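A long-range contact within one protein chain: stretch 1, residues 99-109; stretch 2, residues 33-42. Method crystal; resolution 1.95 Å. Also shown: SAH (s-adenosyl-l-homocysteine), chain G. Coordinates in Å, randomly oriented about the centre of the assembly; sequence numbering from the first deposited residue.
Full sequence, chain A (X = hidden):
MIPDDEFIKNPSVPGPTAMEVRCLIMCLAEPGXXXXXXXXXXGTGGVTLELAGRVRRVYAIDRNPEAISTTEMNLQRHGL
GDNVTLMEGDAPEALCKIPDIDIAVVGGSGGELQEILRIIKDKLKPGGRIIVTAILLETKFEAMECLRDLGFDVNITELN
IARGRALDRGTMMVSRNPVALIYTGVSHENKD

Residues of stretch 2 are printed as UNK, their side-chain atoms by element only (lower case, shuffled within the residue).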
# COMPACT_ATOMS: atom_id res chain seq x y z
N PRO A 99 -28.72 -25.07 8.12
CA PRO A 99 -28.07 -26.38 7.99
C PRO A 99 -26.55 -26.22 7.93
O PRO A 99 -26.03 -25.12 8.09
CB PRO A 99 -28.64 -26.92 6.68
CG PRO A 99 -28.98 -25.70 5.91
CD PRO A 99 -29.58 -24.81 6.95
N ASP A 100 -25.84 -27.32 7.68
CA ASP A 100 -24.39 -27.24 7.59
C ASP A 100 -23.97 -26.45 6.35
O ASP A 100 -24.68 -26.46 5.33
CB ASP A 100 -23.75 -28.63 7.60
CG ASP A 100 -23.80 -29.29 8.98
OD1 ASP A 100 -24.06 -28.60 10.00
OD2 ASP A 100 -23.57 -30.52 9.04
N ILE A 101 -22.81 -25.82 6.42
CA ILE A 101 -22.31 -24.98 5.34
C ILE A 101 -20.98 -25.40 4.73
O ILE A 101 -20.12 -25.97 5.39
CB ILE A 101 -22.15 -23.52 5.83
CG1 ILE A 101 -21.23 -23.52 7.07
CG2 ILE A 101 -23.52 -22.90 6.14
CD1 ILE A 101 -20.95 -22.19 7.64
N ASP A 102 -20.81 -25.06 3.47
CA ASP A 102 -19.59 -25.36 2.73
C ASP A 102 -18.72 -24.11 2.73
O ASP A 102 -17.49 -24.20 2.72
CB ASP A 102 -19.93 -25.74 1.30
CG ASP A 102 -20.75 -27.00 1.22
OD1 ASP A 102 -20.20 -28.08 1.55
OD2 ASP A 102 -21.95 -26.94 0.85
N ILE A 103 -19.38 -22.94 2.74
CA ILE A 103 -18.70 -21.66 2.72
C ILE A 103 -19.29 -20.72 3.77
O ILE A 103 -20.50 -20.61 3.91
CB ILE A 103 -18.83 -20.98 1.34
CG1 ILE A 103 -18.22 -21.85 0.24
CG2 ILE A 103 -18.19 -19.61 1.34
CD1 ILE A 103 -18.62 -21.42 -1.15
N ALA A 104 -18.42 -20.05 4.50
CA ALA A 104 -18.83 -19.09 5.51
C ALA A 104 -17.99 -17.81 5.36
O ALA A 104 -16.75 -17.85 5.47
CB ALA A 104 -18.67 -19.66 6.90
N VAL A 105 -18.65 -16.70 5.06
CA VAL A 105 -18.00 -15.40 4.94
C VAL A 105 -18.52 -14.53 6.08
O VAL A 105 -19.74 -14.35 6.25
CB VAL A 105 -18.32 -14.71 3.60
CG1 VAL A 105 -17.69 -13.28 3.56
CG2 VAL A 105 -17.82 -15.58 2.44
N VAL A 106 -17.61 -14.04 6.91
CA VAL A 106 -18.01 -13.20 8.02
C VAL A 106 -17.70 -11.76 7.63
O VAL A 106 -16.55 -11.33 7.68
CB VAL A 106 -17.26 -13.57 9.32
CG1 VAL A 106 -17.84 -12.77 10.49
CG2 VAL A 106 -17.39 -15.05 9.58
N GLY A 107 -18.74 -11.04 7.21
CA GLY A 107 -18.59 -9.65 6.80
C GLY A 107 -18.70 -8.64 7.93
O GLY A 107 -18.40 -7.46 7.73
N GLY A 108 -19.12 -9.10 9.11
CA GLY A 108 -19.27 -8.26 10.29
C GLY A 108 -19.49 -9.15 11.50
O GLY A 108 -20.18 -10.16 11.41
N SER A 109 -18.87 -8.83 12.63
CA SER A 109 -19.04 -9.66 13.83
C SER A 109 -19.69 -8.94 15.03
O SER A 109 -20.23 -9.59 15.93
CB SER A 109 -17.69 -10.27 14.21
OG SER A 109 -16.72 -9.26 14.41
N UNK A 33 -21.67 -24.89 -7.48
CA UNK A 33 -23.12 -24.92 -7.63
C UNK A 33 -23.88 -25.77 -6.63
O UNK A 33 -25.10 -25.65 -6.52
c UNK A 33 -23.23 -24.21 -10.07
c UNK A 33 -23.47 -25.32 -9.05
n UNK A 33 -24.55 -23.89 -13.64
c UNK A 33 -23.70 -23.51 -12.47
c UNK A 33 -23.69 -24.66 -11.45
N UNK A 34 -23.19 -26.64 -5.90
CA UNK A 34 -23.85 -27.49 -4.90
C UNK A 34 -23.46 -27.07 -3.49
O UNK A 34 -23.66 -27.82 -2.54
c UNK A 34 -23.89 -29.50 -6.44
o UNK A 34 -24.80 -28.96 -7.09
n UNK A 34 -23.22 -30.57 -6.89
c UNK A 34 -23.46 -28.96 -5.09
N UNK A 35 -22.87 -25.88 -3.37
CA UNK A 35 -22.44 -25.37 -2.08
C UNK A 35 -23.53 -24.61 -1.37
O UNK A 35 -24.38 -23.97 -1.99
c UNK A 35 -19.94 -25.24 -2.44
c UNK A 35 -21.22 -24.47 -2.24
o UNK A 35 -18.96 -24.66 -3.00
o UNK A 35 -19.89 -26.42 -2.04
N UNK A 36 -23.49 -24.68 -0.05
CA UNK A 36 -24.43 -23.99 0.82
C UNK A 36 -23.54 -22.96 1.52
O UNK A 36 -22.56 -23.32 2.16
c UNK A 36 -25.83 -26.04 1.20
c UNK A 36 -25.95 -24.15 2.83
c UNK A 36 -25.05 -24.94 1.88
N UNK A 37 -23.86 -21.68 1.37
CA UNK A 37 -23.04 -20.65 1.97
C UNK A 37 -23.80 -19.79 2.94
O UNK A 37 -25.03 -19.70 2.87
c UNK A 37 -22.44 -19.79 0.87
N UNK A 38 -23.07 -19.17 3.86
CA UNK A 38 -23.68 -18.24 4.82
C UNK A 38 -22.85 -16.96 4.80
O UNK A 38 -21.62 -17.00 4.78
c UNK A 38 -24.49 -17.85 7.17
c UNK A 38 -23.76 -18.82 6.27
c UNK A 38 -22.38 -19.09 6.83
N UNK A 39 -23.54 -15.83 4.70
CA UNK A 39 -22.89 -14.53 4.70
C UNK A 39 -23.30 -13.84 6.00
O UNK A 39 -24.42 -13.35 6.12
c UNK A 39 -22.63 -12.35 3.40
c UNK A 39 -23.33 -13.71 3.48
o UNK A 39 -23.14 -11.46 2.70
o UNK A 39 -21.59 -12.15 4.04
N UNK A 40 -22.42 -13.89 6.99
CA UNK A 40 -22.67 -13.28 8.29
C UNK A 40 -22.43 -11.77 8.20
O UNK A 40 -21.28 -11.33 8.01
c UNK A 40 -22.00 -15.41 9.44
c UNK A 40 -21.78 -13.91 9.38
c UNK A 40 -22.04 -13.28 10.72
N UNK A 41 -23.50 -10.99 8.33
CA UNK A 41 -23.38 -9.55 8.24
C UNK A 41 -23.39 -9.18 6.77
O UNK A 41 -22.41 -8.69 6.25
N UNK A 42 -24.51 -9.42 6.11
CA UNK A 42 -24.61 -9.14 4.69
C UNK A 42 -24.56 -7.67 4.26
O UNK A 42 -24.29 -7.39 3.09
c UNK A 42 -25.80 -9.85 4.06
s UNK A 42 -27.41 -9.45 4.71
N SAH G . -19.94 -7.22 3.03
CA SAH G . -21.14 -6.37 2.91
CB SAH G . -21.13 -5.23 3.96
CG SAH G . -21.11 -5.75 5.43
SD SAH G . -21.14 -4.51 6.73
C SAH G . -21.20 -5.80 1.50
O SAH G . -20.29 -6.14 0.72
OXT SAH G . -22.15 -5.06 1.20
C5' SAH G . -21.16 -5.51 8.19
C4' SAH G . -22.52 -5.94 8.59
O4' SAH G . -22.32 -6.70 9.80
C3' SAH G . -23.57 -4.78 8.95
O3' SAH G . -24.76 -4.63 8.11
C2' SAH G . -23.86 -5.14 10.43
O2' SAH G . -25.13 -4.76 10.98
C1' SAH G . -23.57 -6.62 10.44
N9 SAH G . -23.30 -7.30 11.70
C8 SAH G . -22.27 -7.01 12.63
N7 SAH G . -22.31 -7.82 13.64
C5 SAH G . -23.40 -8.69 13.39
C6 SAH G . -23.96 -9.77 14.10
N6 SAH G . -23.46 -10.19 15.26
N1 SAH G . -25.04 -10.42 13.57
C2 SAH G . -25.52 -10.00 12.41
N3 SAH G . -25.09 -9.00 11.66
C4 SAH G . -24.02 -8.38 12.20

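Position 33 carries four carbons in a row ending in nitrogen, exposed and out of reach of stretch 1; an unbranched chain with a terminal amine is Lys 33. Position 34 has two carbons, the second holding one oxygen and one nitrogen. That carboxamide is Asn 34, whose end leads away from the partner.

Position 35 has two carbons, the second carrying two oxygens: a carboxylate attached directly to CB, hence Asp 35. It points toward stretch 1, where its OD1 lies 3.4 Å from CB of Asp 102 and 3.6 Å from OD2 of Asp 102. The latter pair brings like charges close together.

At position 36 one carbon carries two more, a branch at CB with no heteroatom, which reads as Val 36. Its CG1 packs 3.6 Å from O of Asp 100 and 4.3 Å from CG2 of Ile 101. Its backbone does more: N of Val 36 donates to OD2 of Asp 102 at 2.9 Å, and O of Val 36 accepts from N of Asp 102 at 2.8 Å and from N of Ile 103 at 3.3 Å. Asp 102, where the chain turns a corner, thus uses its carboxylate as the acceptor at the start of the pairing.

Position 37 has a single carbon, so it is Ala 37. Its CB meets CB of Ile 103 at 3.8 Å, on the same face of the sheet.

Position 38 repeats the three-carbon branched pattern, on the other face. One of its branch carbons approaches both CD1 of Ile 101 and CB of Ala 104, an apolar setting that suits Val 38; its CG1 is 3.5 Å from CD1 of Ile 101 and 3.8 Å from CB of Ala 104. Small Ala 104 lies opposite a branched partner.

Position 39 shows two carbons and a terminal pair of oxygens: Asp 39. Though buried, its OD2 is hydrogen-bonded elsewhere in the structure, while its OD1 stands 4.1 Å from CG1 of Val 105.

Position 40, again one carbon bearing two, is Val 40, with CG1 4.2 Å from CG1 of Val 106.

Position 41 has no side-chain atoms and is Gly 41. Its phi of 83° favours glycine, and a CB here would clash with O4' of SAH. Position 42 has one carbon and then a sulfur, giving Cys 42, which points away from stretch 1.

The contact is a parallel strand pair in which 103-106 matches 37-40 residue for residue. Its ladder alternates: N of Val 38 donates to O of Ile 103 (2.9 Å), N of Val 105 to O of Val 38 (3.0 Å), N of Val 40 to O of Val 105 (2.8 Å), and N of Gly 107 to O of Val 40 (2.7 Å). Backbone bonds set the register, and apolar side chains pack along it. Beyond the strands, Gly 41 and Gly 108 leave room for SAH, with CA of Gly 108 3.5 Å from its O4'.

Stretch 2 (33-42) KNDVAVDVGC
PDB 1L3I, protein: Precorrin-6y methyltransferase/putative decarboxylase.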